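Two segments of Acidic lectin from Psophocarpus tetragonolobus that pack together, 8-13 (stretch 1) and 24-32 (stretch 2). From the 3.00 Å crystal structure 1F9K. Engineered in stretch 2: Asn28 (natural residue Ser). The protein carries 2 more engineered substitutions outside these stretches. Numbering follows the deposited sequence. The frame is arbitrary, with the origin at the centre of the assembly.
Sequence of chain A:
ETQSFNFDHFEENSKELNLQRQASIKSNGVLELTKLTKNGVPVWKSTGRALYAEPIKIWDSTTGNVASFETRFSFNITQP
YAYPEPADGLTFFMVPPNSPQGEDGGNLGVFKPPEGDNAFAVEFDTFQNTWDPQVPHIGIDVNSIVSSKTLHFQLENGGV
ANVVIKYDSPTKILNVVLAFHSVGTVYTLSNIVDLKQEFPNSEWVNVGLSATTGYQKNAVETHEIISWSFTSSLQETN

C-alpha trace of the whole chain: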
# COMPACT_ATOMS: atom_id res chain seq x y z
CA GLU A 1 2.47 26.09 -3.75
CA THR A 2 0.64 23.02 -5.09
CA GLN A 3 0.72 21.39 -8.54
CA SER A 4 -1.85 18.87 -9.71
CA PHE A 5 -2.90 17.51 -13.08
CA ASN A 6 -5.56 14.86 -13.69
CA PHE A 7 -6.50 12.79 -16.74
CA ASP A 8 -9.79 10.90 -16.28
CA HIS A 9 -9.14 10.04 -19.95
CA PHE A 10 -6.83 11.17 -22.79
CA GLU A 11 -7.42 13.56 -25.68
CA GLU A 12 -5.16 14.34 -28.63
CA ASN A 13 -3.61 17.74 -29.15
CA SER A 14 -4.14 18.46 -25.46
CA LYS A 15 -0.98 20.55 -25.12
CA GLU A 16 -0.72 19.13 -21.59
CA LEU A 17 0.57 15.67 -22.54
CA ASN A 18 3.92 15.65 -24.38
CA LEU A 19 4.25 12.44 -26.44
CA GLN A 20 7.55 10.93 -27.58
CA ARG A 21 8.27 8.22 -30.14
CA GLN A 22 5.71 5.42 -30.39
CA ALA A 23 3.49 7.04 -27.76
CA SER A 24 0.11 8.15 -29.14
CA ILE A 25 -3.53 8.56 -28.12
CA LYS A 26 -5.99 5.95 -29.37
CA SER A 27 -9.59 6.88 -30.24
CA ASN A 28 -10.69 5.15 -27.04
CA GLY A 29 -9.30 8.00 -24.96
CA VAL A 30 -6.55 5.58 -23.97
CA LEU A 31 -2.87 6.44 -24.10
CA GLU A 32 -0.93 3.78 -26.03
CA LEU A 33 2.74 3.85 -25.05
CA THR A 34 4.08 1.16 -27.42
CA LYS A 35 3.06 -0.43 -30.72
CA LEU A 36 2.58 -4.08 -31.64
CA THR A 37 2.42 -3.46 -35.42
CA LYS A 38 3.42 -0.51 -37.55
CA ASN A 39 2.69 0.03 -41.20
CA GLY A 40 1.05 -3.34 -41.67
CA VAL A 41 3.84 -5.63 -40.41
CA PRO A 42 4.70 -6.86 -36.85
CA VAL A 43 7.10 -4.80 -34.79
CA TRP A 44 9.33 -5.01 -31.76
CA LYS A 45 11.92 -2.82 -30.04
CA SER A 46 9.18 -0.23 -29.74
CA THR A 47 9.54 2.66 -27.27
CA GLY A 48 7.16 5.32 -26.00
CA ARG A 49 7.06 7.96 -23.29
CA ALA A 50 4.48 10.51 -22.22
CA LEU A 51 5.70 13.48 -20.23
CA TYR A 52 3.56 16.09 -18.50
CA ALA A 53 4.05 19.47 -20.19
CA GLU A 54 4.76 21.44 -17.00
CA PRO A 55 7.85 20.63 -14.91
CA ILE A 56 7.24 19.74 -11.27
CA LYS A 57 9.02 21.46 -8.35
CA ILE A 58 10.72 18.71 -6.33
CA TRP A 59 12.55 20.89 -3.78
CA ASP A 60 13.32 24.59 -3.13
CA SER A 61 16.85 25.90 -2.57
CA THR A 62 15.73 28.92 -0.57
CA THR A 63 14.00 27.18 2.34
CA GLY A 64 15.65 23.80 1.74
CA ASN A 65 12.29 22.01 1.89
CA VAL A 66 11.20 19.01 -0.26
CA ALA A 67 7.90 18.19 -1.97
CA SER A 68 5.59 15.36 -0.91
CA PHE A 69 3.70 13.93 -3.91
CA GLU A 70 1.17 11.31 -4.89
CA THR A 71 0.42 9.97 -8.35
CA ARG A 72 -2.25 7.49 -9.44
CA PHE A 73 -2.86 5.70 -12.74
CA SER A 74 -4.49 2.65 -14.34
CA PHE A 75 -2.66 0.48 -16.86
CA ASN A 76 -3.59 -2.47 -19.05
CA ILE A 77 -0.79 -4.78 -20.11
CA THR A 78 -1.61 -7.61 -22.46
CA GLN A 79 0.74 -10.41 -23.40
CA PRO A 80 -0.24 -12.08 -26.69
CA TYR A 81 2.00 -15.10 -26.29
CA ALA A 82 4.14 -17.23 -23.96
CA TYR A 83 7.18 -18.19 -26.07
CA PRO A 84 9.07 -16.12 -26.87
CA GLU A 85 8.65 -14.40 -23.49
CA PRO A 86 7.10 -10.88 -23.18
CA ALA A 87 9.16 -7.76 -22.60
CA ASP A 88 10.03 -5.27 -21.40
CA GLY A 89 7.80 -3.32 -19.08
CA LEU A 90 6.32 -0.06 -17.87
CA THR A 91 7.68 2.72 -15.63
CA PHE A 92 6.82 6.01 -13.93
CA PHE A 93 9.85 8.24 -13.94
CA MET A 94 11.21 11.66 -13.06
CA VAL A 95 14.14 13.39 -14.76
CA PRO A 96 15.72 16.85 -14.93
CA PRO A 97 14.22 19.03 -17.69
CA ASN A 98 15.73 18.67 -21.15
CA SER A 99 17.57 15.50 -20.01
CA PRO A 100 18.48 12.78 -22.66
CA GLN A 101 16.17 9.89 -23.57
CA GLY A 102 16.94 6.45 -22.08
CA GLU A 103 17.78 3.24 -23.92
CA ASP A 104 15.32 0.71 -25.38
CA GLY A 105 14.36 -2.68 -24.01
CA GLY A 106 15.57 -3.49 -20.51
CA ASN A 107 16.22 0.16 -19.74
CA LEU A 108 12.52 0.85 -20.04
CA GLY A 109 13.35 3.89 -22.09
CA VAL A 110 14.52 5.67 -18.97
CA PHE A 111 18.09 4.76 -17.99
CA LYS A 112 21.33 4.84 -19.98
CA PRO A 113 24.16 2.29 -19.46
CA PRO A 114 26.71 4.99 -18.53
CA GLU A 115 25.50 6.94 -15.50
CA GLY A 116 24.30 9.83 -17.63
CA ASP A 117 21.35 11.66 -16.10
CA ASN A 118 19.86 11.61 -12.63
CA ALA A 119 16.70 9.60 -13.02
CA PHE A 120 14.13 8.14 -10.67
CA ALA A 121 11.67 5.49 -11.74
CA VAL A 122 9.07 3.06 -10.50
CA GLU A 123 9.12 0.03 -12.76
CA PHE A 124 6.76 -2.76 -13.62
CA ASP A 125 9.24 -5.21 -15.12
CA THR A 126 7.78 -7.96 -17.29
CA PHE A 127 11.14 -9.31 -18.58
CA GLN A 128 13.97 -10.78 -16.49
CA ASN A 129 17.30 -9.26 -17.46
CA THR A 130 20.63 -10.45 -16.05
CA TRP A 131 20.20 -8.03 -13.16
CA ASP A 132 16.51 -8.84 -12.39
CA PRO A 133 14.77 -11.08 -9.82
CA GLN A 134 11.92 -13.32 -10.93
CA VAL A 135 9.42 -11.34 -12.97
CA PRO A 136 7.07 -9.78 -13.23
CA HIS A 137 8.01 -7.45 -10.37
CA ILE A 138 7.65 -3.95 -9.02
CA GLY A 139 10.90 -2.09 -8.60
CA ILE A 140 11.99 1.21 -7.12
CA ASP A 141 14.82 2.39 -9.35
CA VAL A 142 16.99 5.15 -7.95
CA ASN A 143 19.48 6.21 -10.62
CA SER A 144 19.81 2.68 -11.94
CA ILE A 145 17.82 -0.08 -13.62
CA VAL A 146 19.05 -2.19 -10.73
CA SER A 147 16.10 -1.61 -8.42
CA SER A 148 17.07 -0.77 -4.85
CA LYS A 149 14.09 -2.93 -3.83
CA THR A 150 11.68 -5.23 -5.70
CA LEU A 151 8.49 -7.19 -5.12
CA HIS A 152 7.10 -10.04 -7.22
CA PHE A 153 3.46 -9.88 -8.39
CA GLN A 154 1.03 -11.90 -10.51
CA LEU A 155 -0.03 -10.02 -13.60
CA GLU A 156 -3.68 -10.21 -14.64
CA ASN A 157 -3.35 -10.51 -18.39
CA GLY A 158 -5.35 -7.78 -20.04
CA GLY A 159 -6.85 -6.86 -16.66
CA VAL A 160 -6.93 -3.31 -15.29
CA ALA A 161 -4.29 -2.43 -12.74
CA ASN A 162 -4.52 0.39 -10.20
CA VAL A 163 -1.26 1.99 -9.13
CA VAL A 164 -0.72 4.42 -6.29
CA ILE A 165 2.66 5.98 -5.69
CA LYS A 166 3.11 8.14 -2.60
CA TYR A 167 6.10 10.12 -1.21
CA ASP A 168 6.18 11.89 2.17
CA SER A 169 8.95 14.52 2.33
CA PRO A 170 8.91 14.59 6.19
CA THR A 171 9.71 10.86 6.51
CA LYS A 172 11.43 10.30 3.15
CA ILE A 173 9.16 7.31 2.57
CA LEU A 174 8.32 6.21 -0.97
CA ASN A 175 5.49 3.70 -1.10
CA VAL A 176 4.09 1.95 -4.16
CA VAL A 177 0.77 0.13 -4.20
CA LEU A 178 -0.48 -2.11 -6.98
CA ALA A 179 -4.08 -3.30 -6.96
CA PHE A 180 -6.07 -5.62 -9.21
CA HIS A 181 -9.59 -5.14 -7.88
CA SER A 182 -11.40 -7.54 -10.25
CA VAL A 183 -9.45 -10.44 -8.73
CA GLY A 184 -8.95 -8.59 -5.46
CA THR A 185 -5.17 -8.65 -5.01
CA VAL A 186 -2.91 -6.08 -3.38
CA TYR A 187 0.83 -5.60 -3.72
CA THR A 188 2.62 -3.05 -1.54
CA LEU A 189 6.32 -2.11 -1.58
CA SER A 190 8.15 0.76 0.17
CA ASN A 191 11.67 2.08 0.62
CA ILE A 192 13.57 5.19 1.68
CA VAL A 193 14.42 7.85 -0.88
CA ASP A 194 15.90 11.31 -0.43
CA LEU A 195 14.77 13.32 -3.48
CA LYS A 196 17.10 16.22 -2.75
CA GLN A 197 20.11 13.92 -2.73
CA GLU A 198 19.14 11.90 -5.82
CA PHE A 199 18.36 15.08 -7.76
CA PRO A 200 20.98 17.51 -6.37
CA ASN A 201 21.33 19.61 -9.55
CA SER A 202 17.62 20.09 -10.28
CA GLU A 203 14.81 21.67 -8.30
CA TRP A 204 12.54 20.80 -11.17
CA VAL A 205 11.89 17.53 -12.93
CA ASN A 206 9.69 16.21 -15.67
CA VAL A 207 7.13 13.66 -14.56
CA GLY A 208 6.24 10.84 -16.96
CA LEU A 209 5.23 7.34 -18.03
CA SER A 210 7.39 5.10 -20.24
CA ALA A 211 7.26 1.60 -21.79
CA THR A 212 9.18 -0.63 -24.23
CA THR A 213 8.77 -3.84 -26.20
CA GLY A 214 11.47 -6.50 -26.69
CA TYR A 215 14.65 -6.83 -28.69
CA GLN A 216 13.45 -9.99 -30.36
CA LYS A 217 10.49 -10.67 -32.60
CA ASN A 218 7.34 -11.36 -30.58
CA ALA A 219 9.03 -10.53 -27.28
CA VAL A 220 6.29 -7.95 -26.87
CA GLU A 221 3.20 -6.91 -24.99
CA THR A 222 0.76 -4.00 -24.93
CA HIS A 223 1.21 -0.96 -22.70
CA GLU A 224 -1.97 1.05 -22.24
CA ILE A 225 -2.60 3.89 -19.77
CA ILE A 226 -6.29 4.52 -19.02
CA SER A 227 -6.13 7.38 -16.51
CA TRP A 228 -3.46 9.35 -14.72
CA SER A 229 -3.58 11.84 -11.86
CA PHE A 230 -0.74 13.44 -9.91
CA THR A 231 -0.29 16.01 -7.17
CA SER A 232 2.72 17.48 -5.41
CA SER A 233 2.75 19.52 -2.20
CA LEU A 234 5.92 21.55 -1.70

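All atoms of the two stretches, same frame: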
# COMPACT_ATOMS: atom_id res chain seq x y z
N ASP A 8 -8.76 11.93 -16.39
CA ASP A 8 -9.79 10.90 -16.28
C ASP A 8 -9.86 10.12 -17.58
O ASP A 8 -10.49 9.06 -17.64
CB ASP A 8 -11.14 11.53 -15.99
N HIS A 9 -9.21 10.65 -18.61
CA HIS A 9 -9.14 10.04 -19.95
C HIS A 9 -8.11 10.84 -20.75
O HIS A 9 -7.59 11.83 -20.25
CB HIS A 9 -10.52 10.09 -20.63
N PHE A 10 -7.81 10.43 -21.98
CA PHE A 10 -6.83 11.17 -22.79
C PHE A 10 -7.41 11.72 -24.08
O PHE A 10 -8.24 11.08 -24.73
CB PHE A 10 -5.63 10.27 -23.09
CG PHE A 10 -4.77 9.97 -21.89
CD1 PHE A 10 -3.73 10.82 -21.54
CD2 PHE A 10 -5.01 8.84 -21.11
CE1 PHE A 10 -2.93 10.56 -20.42
CE2 PHE A 10 -4.22 8.56 -19.99
CZ PHE A 10 -3.18 9.43 -19.64
N GLU A 11 -6.95 12.92 -24.46
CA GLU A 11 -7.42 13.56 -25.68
C GLU A 11 -6.27 14.15 -26.48
O GLU A 11 -5.44 14.88 -25.93
N GLU A 12 -6.23 13.85 -27.78
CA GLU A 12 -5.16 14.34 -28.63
C GLU A 12 -4.98 15.84 -28.55
O GLU A 12 -5.79 16.55 -27.95
CB GLU A 12 -5.39 13.95 -30.09
CG GLU A 12 -4.73 12.64 -30.47
CD GLU A 12 -4.53 12.49 -31.96
OE1 GLU A 12 -3.93 13.40 -32.57
OE2 GLU A 12 -4.96 11.46 -32.53
N ASN A 13 -3.90 16.32 -29.15
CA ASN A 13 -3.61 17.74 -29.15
C ASN A 13 -3.35 18.28 -27.76
O ASN A 13 -2.34 18.95 -27.55
N SER A 24 1.20 7.46 -28.45
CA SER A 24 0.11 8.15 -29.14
C SER A 24 -1.24 7.90 -28.44
O SER A 24 -1.38 6.98 -27.63
CB SER A 24 0.01 7.72 -30.60
OG SER A 24 -0.54 6.42 -30.72
N ILE A 25 -2.24 8.71 -28.77
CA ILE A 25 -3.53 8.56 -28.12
C ILE A 25 -4.57 7.90 -29.00
O ILE A 25 -4.99 8.46 -30.01
CB ILE A 25 -4.05 9.93 -27.61
CG1 ILE A 25 -3.07 10.48 -26.56
CG2 ILE A 25 -5.43 9.78 -26.99
CD1 ILE A 25 -3.44 11.84 -26.00
N LYS A 26 -4.99 6.70 -28.62
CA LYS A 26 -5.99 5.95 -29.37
C LYS A 26 -7.33 6.69 -29.33
O LYS A 26 -7.49 7.65 -28.58
CB LYS A 26 -6.14 4.53 -28.80
N SER A 27 -8.27 6.25 -30.16
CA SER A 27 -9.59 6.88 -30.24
C SER A 27 -10.46 6.52 -29.05
O SER A 27 -11.55 7.06 -28.88
CB SER A 27 -10.29 6.47 -31.54
N ASN A 28 -9.96 5.61 -28.22
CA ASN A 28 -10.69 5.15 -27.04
C ASN A 28 -10.51 6.11 -25.87
O ASN A 28 -11.20 6.00 -24.86
CB ASN A 28 -10.21 3.76 -26.65
N GLY A 29 -9.57 7.05 -26.02
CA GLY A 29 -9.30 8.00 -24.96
C GLY A 29 -8.21 7.40 -24.08
O GLY A 29 -7.94 7.87 -22.98
N VAL A 30 -7.61 6.34 -24.62
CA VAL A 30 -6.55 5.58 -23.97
C VAL A 30 -5.22 5.99 -24.55
O VAL A 30 -5.10 6.23 -25.74
CB VAL A 30 -6.75 4.07 -24.22
CG1 VAL A 30 -5.49 3.32 -23.87
CG2 VAL A 30 -7.92 3.55 -23.40
N LEU A 31 -4.21 6.06 -23.69
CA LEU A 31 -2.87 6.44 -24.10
C LEU A 31 -2.06 5.18 -24.37
O LEU A 31 -1.78 4.41 -23.44
CB LEU A 31 -2.21 7.26 -23.00
CG LEU A 31 -0.72 7.51 -23.11
CD1 LEU A 31 -0.40 8.15 -24.46
CD2 LEU A 31 -0.27 8.38 -21.93
N GLU A 32 -1.69 4.96 -25.63
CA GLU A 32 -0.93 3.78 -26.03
C GLU A 32 0.56 4.10 -26.09
O GLU A 32 1.02 4.78 -27.00
CB GLU A 32 -1.41 3.29 -27.39
CG GLU A 32 -0.84 1.94 -27.80
CD GLU A 32 -1.22 1.54 -29.22
OE1 GLU A 32 -0.83 2.26 -30.16
OE2 GLU A 32 -1.91 0.51 -29.38

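Stretch 2 folds back on itself as a hairpin. Residues 24-25 and 31-32 are strand, paired through Ser24 N to Glu32 O (3.1 Å) and Glu32 N to Ser24 O (2.9 Å); Lys26 N to Val30 O (2.9 Å) carries the ladder up to the bend. A type I turn from Lys26 to Gly29 reverses the chain, although the closing bond from Gly29 N to Lys26 O is weak at 3.4 Å. Stretch 1 has no regular secondary structure and packs against this hairpin in an extended conformation from His9 to Glu11, with CA atoms closest at Phe10 and Gly29 (4.6 Å).

One hydrogen bond joins the two backbones: Phe10 N donates to Gly29 O at 2.8 Å, with an N-H...O angle of 144°, short but somewhat bent. At the same place Gly29 CA approaches Phe10 O at 3.3 Å, with an angle of 140° at the hydrogen, consistent with a CA-H...O contact. Phe10 thus meets Gly29 through both its amide and its carbonyl. Glycine suits this position because of its phi/psi of 90/13, at which a CB would be jammed against the carbonyl O of the preceding residue. An ideal CB on Gly29 would sit 3.7 Å from Phe10 O and 3.9 Å from His9 CB, normal contacts that would not by themselves exclude a side chain. Gly29 is poorly ordered, so these values deserve some caution at 3.00 Å resolution. The engineered Asn28, modelled only to CB, makes no contact with stretch 1.

Phe10 supplies the largest share of the 350 Å² buried between the stretches, 107 Å² of it. Its CA-to-CB bond points toward stretch 2, and chi1 of -70° (m) with chi2 of -88° sets one ring face against Leu31: Leu31 CB lies 3.7 Å from the centroid of the Phe10 ring and 11° off its normal, a CH-pi contact over one face. Gly29 O lies at the ring edge, near its plane. A flat aromatic side chain serves well here, offering a broad apolar face to the buried leucine.

Ile25 extends the apolar contact, with 87 Å² of its surface covered by stretch 1 and its CA-to-CB bond directed toward that stretch. In its m,t rotamer Ile25 places CG2 3.9 Å from Phe10 CB, and Ile25 CD1 lies 3.6 Å from Glu11 O and 3.9 Å from Glu12 N. The branched side chain therefore spans several residues of the extended segment. Glu12 adds aliphatic packing, its CG 4.0 Å from Ile25 CB.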